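PDB 1SR8: cobalamin biosynthesis protein (cbiD) from Archaeoglobus fulgidus, which probably catalyses the S-adenosyl-L-methionine-dependent methylation of C-1 in cobalt-precorrin-5B, giving cobalt-precorrin-6A on the anaerobic route to adenosylcobalamin. Local coordinates for residues R120-G123 / E128-V131; T47-A52 / K136-E141; S114-G119 / E141-A146. One frame throughout, in Å; residues are numbered along the deposited sequence.

Contact 1. Residues R120-G123 / E128-V131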
loop_
_atom_site.group_PDB
_atom_site.type_symbol
_atom_site.label_atom_id
_atom_site.label_comp_id
_atom_site.label_asym_id
_atom_site.label_seq_id
_atom_site.Cartn_x
_atom_site.Cartn_y
_atom_site.Cartn_z
ATOM N N ARG A 120 -21.664 2.173 5.450
ATOM C CA ARG A 120 -21.401 3.581 5.733
ATOM C C ARG A 120 -19.914 3.897 5.811
ATOM O O ARG A 120 -19.122 3.075 6.271
ATOM C CB ARG A 120 -22.051 3.976 7.062
ATOM C CG ARG A 120 -21.434 3.284 8.268
ATOM C CD ARG A 120 -21.907 3.882 9.586
ATOM N NE ARG A 120 -21.203 3.299 10.726
ATOM C CZ ARG A 120 -21.229 2.005 11.047
ATOM N NH1 ARG A 120 -21.929 1.137 10.319
ATOM N NH2 ARG A 120 -20.550 1.573 12.101
ATOM N N GLY A 121 -19.549 5.100 5.370
ATOM C CA GLY A 121 -18.163 5.526 5.418
ATOM C C GLY A 121 -17.348 5.181 4.189
ATOM O O GLY A 121 -16.239 5.686 4.024
ATOM N N VAL A 122 -17.889 4.301 3.348
ATOM C CA VAL A 122 -17.228 3.890 2.109
ATOM C C VAL A 122 -17.860 4.697 0.978
ATOM O O VAL A 122 -19.049 4.561 0.703
ATOM C CB VAL A 122 -17.424 2.373 1.833
ATOM C CG1 VAL A 122 -16.699 1.968 0.546
ATOM C CG2 VAL A 122 -16.901 1.559 3.016
ATOM N N GLY A 123 -17.059 5.542 0.335
ATOM C CA GLY A 123 -17.556 6.378 -0.740
ATOM C C GLY A 123 -18.168 5.645 -1.918
ATOM O O GLY A 123 -17.929 4.459 -2.135
ATOM N N GLU A 128 -21.326 2.988 -7.766
ATOM C CA GLU A 128 -20.611 1.824 -7.242
ATOM C C GLU A 128 -19.677 2.171 -6.088
ATOM O O GLU A 128 -19.155 3.277 -6.020
ATOM C CB GLU A 128 -19.828 1.155 -8.369
ATOM C CG GLU A 128 -20.733 0.580 -9.438
ATOM C CD GLU A 128 -19.994 -0.289 -10.431
ATOM O OE1 GLU A 128 -19.265 0.261 -11.288
ATOM O OE2 GLU A 128 -20.146 -1.529 -10.345
ATOM N N LYS A 129 -19.482 1.228 -5.173
ATOM C CA LYS A 129 -18.605 1.452 -4.027
ATOM C C LYS A 129 -17.152 1.666 -4.457
ATOM O O LYS A 129 -16.631 0.941 -5.306
ATOM C CB LYS A 129 -18.704 0.277 -3.048
ATOM C CG LYS A 129 -19.976 0.293 -2.199
ATOM C CD LYS A 129 -19.935 1.430 -1.161
ATOM C CE LYS A 129 -21.194 1.486 -0.290
ATOM N NZ LYS A 129 -21.047 2.482 0.812
ATOM N N ALA A 130 -16.513 2.675 -3.868
ATOM C CA ALA A 130 -15.130 3.027 -4.175
ATOM C C ALA A 130 -14.082 2.077 -3.574
ATOM O O ALA A 130 -13.359 2.439 -2.650
ATOM C CB ALA A 130 -14.858 4.462 -3.727
ATOM N N VAL A 131 -14.013 0.863 -4.118
ATOM C CA VAL A 131 -13.055 -0.163 -3.693
ATOM C C VAL A 131 -12.231 -0.536 -4.933
ATOM O O VAL A 131 -12.770 -1.062 -5.902
ATOM C CB VAL A 131 -13.780 -1.431 -3.181
ATOM C CG1 VAL A 131 -12.768 -2.434 -2.652
ATOM C CG2 VAL A 131 -14.798 -1.055 -2.102
#
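The aliphatic chain of Lys-129 crosses the side chain of Val-122 at about a right angle, with CD of Lys-129 3.7 Å from CG1 of Val-122. A bend at chi2 (-71°) brings the outer part of the lysine chain round to the valine, although its first bond does not set out in that direction. Past this apolar crossing, NZ of Lys-129 reaches the backbone and donates to O of Val-122 at 2.9 Å, from a position tilted 20° out of the carbonyl plane. The same ammonium group is also bonded to the carbonyl O of Gly-119, so two carbonyls hold it while its CD methylene lies against the valine. The two segments belong to the beta hairpin of strands 121-125 and 128-129, and strand 180-181 adds a third member to this small mixed sheet. A backbone bond ties the hairpin strands here: N of Ala-130 donates to O of Gly-123 over 2.9 Å, nearly straight at 170°. CB of Ala-130 rests 3.5 Å from that same O of Gly-123. Ala-130 is the centre of an inverse gamma turn, in which N of Val-131 bonds to O of Lys-129 at 2.9 Å. At the end of the turn, CG2 of Val-131 comes within 4.4 Å of CG1 of Val-122, a loose apolar contact, and Val-122 is packed further against Val-160 and Ile-183.

Contact 2. Residues T47-A52 / K136-E141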
loop_
_atom_site.group_PDB
_atom_site.type_symbol
_atom_site.label_atom_id
_atom_site.label_comp_id
_atom_site.label_asym_id
_atom_site.label_seq_id
_atom_site.Cartn_x
_atom_site.Cartn_y
_atom_site.Cartn_z
ATOM N N THR A 47 -6.661 -3.452 5.857
ATOM C CA THR A 47 -7.363 -3.255 7.120
ATOM C C THR A 47 -8.777 -3.798 6.973
ATOM O O THR A 47 -9.313 -4.430 7.890
ATOM C CB THR A 47 -7.401 -1.768 7.506
ATOM O OG1 THR A 47 -6.056 -1.276 7.617
ATOM C CG2 THR A 47 -8.119 -1.577 8.838
ATOM N N ALA A 48 -9.372 -3.578 5.807
ATOM C CA ALA A 48 -10.714 -4.079 5.542
ATOM C C ALA A 48 -10.697 -5.611 5.564
ATOM O O ALA A 48 -11.602 -6.255 6.115
ATOM C CB ALA A 48 -11.205 -3.568 4.188
ATOM N N SER A 49 -9.657 -6.195 4.967
ATOM C CA SER A 49 -9.525 -7.646 4.923
ATOM C C SER A 49 -9.426 -8.209 6.328
ATOM O O SER A 49 -10.065 -9.216 6.651
ATOM C CB SER A 49 -8.282 -8.048 4.128
ATOM O OG SER A 49 -8.436 -7.735 2.759
ATOM N N ALA A 50 -8.620 -7.557 7.161
ATOM C CA ALA A 50 -8.436 -8.005 8.534
ATOM C C ALA A 50 -9.763 -7.982 9.280
ATOM O O ALA A 50 -10.089 -8.933 9.994
ATOM C CB ALA A 50 -7.409 -7.128 9.245
ATOM N N ALA A 51 -10.530 -6.908 9.107
ATOM C CA ALA A 51 -11.831 -6.785 9.772
ATOM C C ALA A 51 -12.752 -7.927 9.364
ATOM O O ALA A 51 -13.371 -8.570 10.208
ATOM C CB ALA A 51 -12.481 -5.442 9.434
ATOM N N ALA A 52 -12.831 -8.187 8.063
ATOM C CA ALA A 52 -13.681 -9.259 7.552
ATOM C C ALA A 52 -13.268 -10.618 8.097
ATOM O O ALA A 52 -14.105 -11.384 8.574
ATOM C CB ALA A 52 -13.632 -9.277 6.035
ATOM N N LYS A 136 -10.317 -5.080 -3.783
ATOM C CA LYS A 136 -11.448 -5.976 -3.925
ATOM C C LYS A 136 -11.026 -7.438 -4.033
ATOM O O LYS A 136 -11.608 -8.307 -3.373
ATOM C CB LYS A 136 -12.280 -5.581 -5.143
ATOM C CG LYS A 136 -13.554 -6.391 -5.292
ATOM C CD LYS A 136 -14.446 -6.259 -4.061
ATOM C CE LYS A 136 -15.766 -6.997 -4.265
ATOM N NZ LYS A 136 -16.504 -6.508 -5.481
ATOM N N LEU A 137 -10.019 -7.718 -4.851
ATOM C CA LEU A 137 -9.578 -9.098 -5.000
ATOM C C LEU A 137 -8.973 -9.608 -3.702
ATOM O O LEU A 137 -9.147 -10.772 -3.350
ATOM C CB LEU A 137 -8.560 -9.222 -6.130
ATOM C CG LEU A 137 -9.107 -8.981 -7.545
ATOM C CD1 LEU A 137 -7.976 -9.142 -8.574
ATOM C CD2 LEU A 137 -10.254 -9.952 -7.821
ATOM N N GLN A 138 -8.272 -8.725 -2.994
ATOM C CA GLN A 138 -7.632 -9.065 -1.721
ATOM C C GLN A 138 -8.670 -9.436 -0.686
ATOM O O GLN A 138 -8.547 -10.463 -0.019
ATOM C CB GLN A 138 -6.808 -7.890 -1.191
ATOM C CG GLN A 138 -6.159 -8.175 0.151
ATOM C CD GLN A 138 -5.468 -6.957 0.735
ATOM O OE1 GLN A 138 -5.765 -5.821 0.350
ATOM N NE2 GLN A 138 -4.552 -7.180 1.684
ATOM N N ILE A 139 -9.687 -8.587 -0.544
ATOM C CA ILE A 139 -10.751 -8.829 0.422
ATOM C C ILE A 139 -11.470 -10.131 0.103
ATOM O O ILE A 139 -11.680 -10.956 0.986
ATOM C CB ILE A 139 -11.757 -7.667 0.434
ATOM C CG1 ILE A 139 -11.043 -6.378 0.854
ATOM C CG2 ILE A 139 -12.895 -7.972 1.401
ATOM C CD1 ILE A 139 -11.920 -5.139 0.815
ATOM N N LEU A 140 -11.834 -10.329 -1.161
ATOM C CA LEU A 140 -12.526 -11.551 -1.566
ATOM C C LEU A 140 -11.696 -12.770 -1.275
ATOM O O LEU A 140 -12.211 -13.790 -0.849
ATOM C CB LEU A 140 -12.838 -11.537 -3.057
ATOM C CG LEU A 140 -14.112 -10.820 -3.481
ATOM C CD1 LEU A 140 -14.219 -10.868 -5.015
ATOM C CD2 LEU A 140 -15.324 -11.492 -2.812
ATOM N N GLU A 141 -10.404 -12.662 -1.538
ATOM C CA GLU A 141 -9.482 -13.759 -1.309
ATOM C C GLU A 141 -9.498 -14.186 0.160
ATOM O O GLU A 141 -9.617 -15.368 0.486
ATOM C CB GLU A 141 -8.071 -13.328 -1.715
ATOM C CG GLU A 141 -7.087 -14.459 -1.643
ATOM C CD GLU A 141 -5.696 -14.066 -2.065
ATOM O OE1 GLU A 141 -4.869 -14.985 -2.228
ATOM O OE2 GLU A 141 -5.420 -12.856 -2.223
#
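Ser-49 and Ile-139 meet where the backbones of the two helices come nearest, their CA atoms 4.8 Å apart, and these two residues have by far the most surface buried here. The serine hydroxyl reaches across to helix 136-141, with OG of Ser-49 3.5 Å from CA of Ile-139, and it touches CG1 of the same isoleucine at the same separation. With OG anti to the carbonyl carbon (chi1 -68°), the hydroxyl can do this and still bond the carbonyl O of Gly-45, one turn back in its own helix. Its polar need is thus met inside helix 44-57, and what it offers to the neighbouring helix is mainly van der Waals contact.

Ile-139 extends the contact along the interface with its longer branch. CG1 passes beside the serine hydroxyl, and an extended chi2 (176°) carries CD1 of Ile-139 on to CB of Ala-48, 3.8 Å away. Gln-138 closes in on the hydroxyl as well, with its CG 3.5 Å from OG of Ser-49. The amide of Gln-138 continues past the serine, and its NE2 bonds OG1 of Thr-46 and the carbonyl O of Ser-69.

With side chains as small as those of Ala-48 and Ser-49 at the interface, the axes of the two short segments approach to 8.9 Å, running in nearly the same direction at a crossing angle of -18°. Beneath this seam Ala-48 and Ile-139 both rest on Ile-158 of strand 155-159, while helix 44-57 also reaches strand 105-111 and helix 133-149 reaches strand 115-118. Two near-parallel helices packed side by side on one face of a mixed beta sheet form a two-layer alpha/beta arrangement.

Contact 3. Residues S114-G119 / E141-A146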
loop_
_atom_site.group_PDB
_atom_site.type_symbol
_atom_site.label_atom_id
_atom_site.label_comp_id
_atom_site.label_asym_id
_atom_site.label_seq_id
_atom_site.Cartn_x
_atom_site.Cartn_y
_atom_site.Cartn_z
ATOM N N SER A 114 -24.842 -14.143 1.964
ATOM C CA SER A 114 -23.457 -14.425 1.597
ATOM C C SER A 114 -22.826 -13.436 0.621
ATOM O O SER A 114 -23.445 -13.033 -0.362
ATOM C CB SER A 114 -23.362 -15.831 1.024
ATOM O OG SER A 114 -24.415 -16.042 0.111
ATOM N N GLY A 115 -21.578 -13.067 0.900
ATOM C CA GLY A 115 -20.862 -12.132 0.053
ATOM C C GLY A 115 -20.133 -11.071 0.861
ATOM O O GLY A 115 -20.098 -11.134 2.093
ATOM N N ILE A 116 -19.553 -10.102 0.154
ATOM C CA ILE A 116 -18.809 -8.992 0.756
ATOM C C ILE A 116 -19.535 -7.696 0.425
ATOM O O ILE A 116 -19.690 -7.348 -0.743
ATOM C CB ILE A 116 -17.371 -8.889 0.184
ATOM C CG1 ILE A 116 -16.547 -10.113 0.594
ATOM C CG2 ILE A 116 -16.724 -7.589 0.639
ATOM C CD1 ILE A 116 -16.408 -10.288 2.090
ATOM N N PHE A 117 -19.963 -6.969 1.447
ATOM C CA PHE A 117 -20.690 -5.729 1.221
ATOM C C PHE A 117 -20.019 -4.574 1.936
ATOM O O PHE A 117 -19.353 -4.765 2.959
ATOM C CB PHE A 117 -22.132 -5.903 1.705
ATOM C CG PHE A 117 -22.770 -7.182 1.223
ATOM C CD1 PHE A 117 -23.118 -7.342 -0.118
ATOM C CD2 PHE A 117 -22.964 -8.255 2.102
ATOM C CE1 PHE A 117 -23.647 -8.552 -0.583
ATOM C CE2 PHE A 117 -23.491 -9.468 1.650
ATOM C CZ PHE A 117 -23.833 -9.616 0.305
ATOM N N PHE A 118 -20.201 -3.378 1.386
ATOM C CA PHE A 118 -19.612 -2.167 1.943
ATOM C C PHE A 118 -20.691 -1.193 2.407
ATOM O O PHE A 118 -21.572 -0.816 1.631
ATOM C CB PHE A 118 -18.711 -1.533 0.883
ATOM C CG PHE A 118 -17.607 -2.444 0.426
ATOM C CD1 PHE A 118 -16.460 -2.604 1.197
ATOM C CD2 PHE A 118 -17.755 -3.215 -0.723
ATOM C CE1 PHE A 118 -15.473 -3.525 0.836
ATOM C CE2 PHE A 118 -16.774 -4.143 -1.096
ATOM C CZ PHE A 118 -15.631 -4.299 -0.312
ATOM N N GLY A 119 -20.618 -0.780 3.671
ATOM C CA GLY A 119 -21.622 0.124 4.199
ATOM C C GLY A 119 -21.247 1.583 4.336
ATOM O O GLY A 119 -20.606 2.168 3.471
ATOM N N GLU A 141 -10.404 -12.662 -1.538
ATOM C CA GLU A 141 -9.482 -13.759 -1.309
ATOM C C GLU A 141 -9.498 -14.186 0.160
ATOM O O GLU A 141 -9.617 -15.368 0.486
ATOM C CB GLU A 141 -8.071 -13.328 -1.715
ATOM C CG GLU A 141 -7.087 -14.459 -1.643
ATOM C CD GLU A 141 -5.696 -14.066 -2.065
ATOM O OE1 GLU A 141 -4.869 -14.985 -2.228
ATOM O OE2 GLU A 141 -5.420 -12.856 -2.223
ATOM N N ASN A 142 -9.376 -13.211 1.050
ATOM C CA ASN A 142 -9.380 -13.481 2.476
ATOM C C ASN A 142 -10.734 -13.987 2.935
ATOM O O ASN A 142 -10.818 -14.806 3.853
ATOM C CB ASN A 142 -9.002 -12.212 3.234
ATOM C CG ASN A 142 -7.518 -11.923 3.160
ATOM O OD1 ASN A 142 -6.708 -12.644 3.751
ATOM N ND2 ASN A 142 -7.148 -10.880 2.420
ATOM N N PHE A 143 -11.792 -13.491 2.299
ATOM C CA PHE A 143 -13.159 -13.904 2.622
ATOM C C PHE A 143 -13.329 -15.392 2.311
ATOM O O PHE A 143 -13.891 -16.149 3.111
ATOM C CB PHE A 143 -14.170 -13.081 1.807
ATOM C CG PHE A 143 -15.595 -13.574 1.926
ATOM C CD1 PHE A 143 -16.315 -13.396 3.106
ATOM C CD2 PHE A 143 -16.199 -14.258 0.874
ATOM C CE1 PHE A 143 -17.615 -13.894 3.237
ATOM C CE2 PHE A 143 -17.498 -14.760 0.997
ATOM C CZ PHE A 143 -18.203 -14.578 2.179
ATOM N N ILE A 144 -12.843 -15.805 1.143
ATOM C CA ILE A 144 -12.928 -17.203 0.725
ATOM C C ILE A 144 -12.152 -18.082 1.697
ATOM O O ILE A 144 -12.677 -19.083 2.180
ATOM C CB ILE A 144 -12.332 -17.424 -0.683
ATOM C CG1 ILE A 144 -13.164 -16.700 -1.742
ATOM C CG2 ILE A 144 -12.276 -18.909 -0.990
ATOM C CD1 ILE A 144 -12.496 -16.681 -3.107
ATOM N N LYS A 145 -10.901 -17.712 1.976
ATOM C CA LYS A 145 -10.075 -18.487 2.898
ATOM C C LYS A 145 -10.766 -18.619 4.263
ATOM O O LYS A 145 -10.890 -19.724 4.806
ATOM C CB LYS A 145 -8.693 -17.838 3.095
ATOM C CG LYS A 145 -7.772 -18.655 4.040
ATOM C CD LYS A 145 -6.694 -17.818 4.766
ATOM C CE LYS A 145 -5.412 -17.588 3.933
ATOM N NZ LYS A 145 -4.363 -16.782 4.663
ATOM N N ALA A 146 -11.212 -17.492 4.815
ATOM C CA ALA A 146 -11.877 -17.501 6.110
ATOM C C ALA A 146 -13.175 -18.306 6.080
ATOM O O ALA A 146 -13.434 -19.091 6.991
ATOM C CB ALA A 146 -12.147 -16.073 6.577
#
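Aliphatic-on-aromatic packing dominates this contact: the longer branch of Ile-116 lies over one face of the Phe-143 ring. Its CG1 makes a CH-pi contact, 4.2 Å from the centroid of the Phe-143 ring and 26° off the ring normal. Farther along the branch, CD1 of Ile-116 presses on the inner part of the ring, 3.3 Å from CD1 of Phe-143, which is tight for two carbons, and 3.6 Å from CB of Phe-143. The isoleucine and the phenylalanine lie alongside one another, pointing in opposing senses. Phe-143 sends its CG anti to the backbone N (chi1 172°), which carries the ring outward from helix 133-149 and over the backbone of the strand.

The second kind of contact is between ring and main chain. The outer part of the Phe-143 ring extends beyond the isoleucine to Gly-115, whose C lies over the same face as CG1 of Ile-116. CE1 of Phe-143 is 3.9 Å from O of Gly-115, and CZ of Phe-143 is equally far from N of Gly-115. Gly-115 has backbone angles that a side chain would tolerate poorly, and a CB there would also run into the ring of Phe-117.

Other parts of the domain complete the surroundings: Phe-143 touches Ile-56 of helix 44-57 and Phe-152, while Ile-116 packs on Val-156, Ile-139 and Leu-140. A leucine in place of Phe-143 would probably leave the Gly-115 peptide without its aromatic cover and open a gap beside CG1 of Ile-116. Joining helix 133-149 to 115-118, an edge strand of the six-stranded sheet, the contact relies on shape and dispersion, with no directional polar bond between the two segments.

In the fold
From the N terminus, helix 44-57 comes first; its residues 47-52 wait until 136-141 for their partner, so contact 2 closes the longest loop. Inside that loop the chain runs through strand 115-118, then directly into the hairpin of contact 1, the most local closure, before entering helix 133-149. Contact 1 therefore lies within the spans of both other contacts. Contacts 2 and 3 cross, because 114-119 falls inside the loop of contact 2 while its partner, 141-146, continues from 136-141, with Glu-141 shared. Together they bind helix 133-149 to helix 44-57 and to strand 115-118 at one edge of the six-stranded sheet. Val-131, packed on Phe-118, joins contact 1 to that strand.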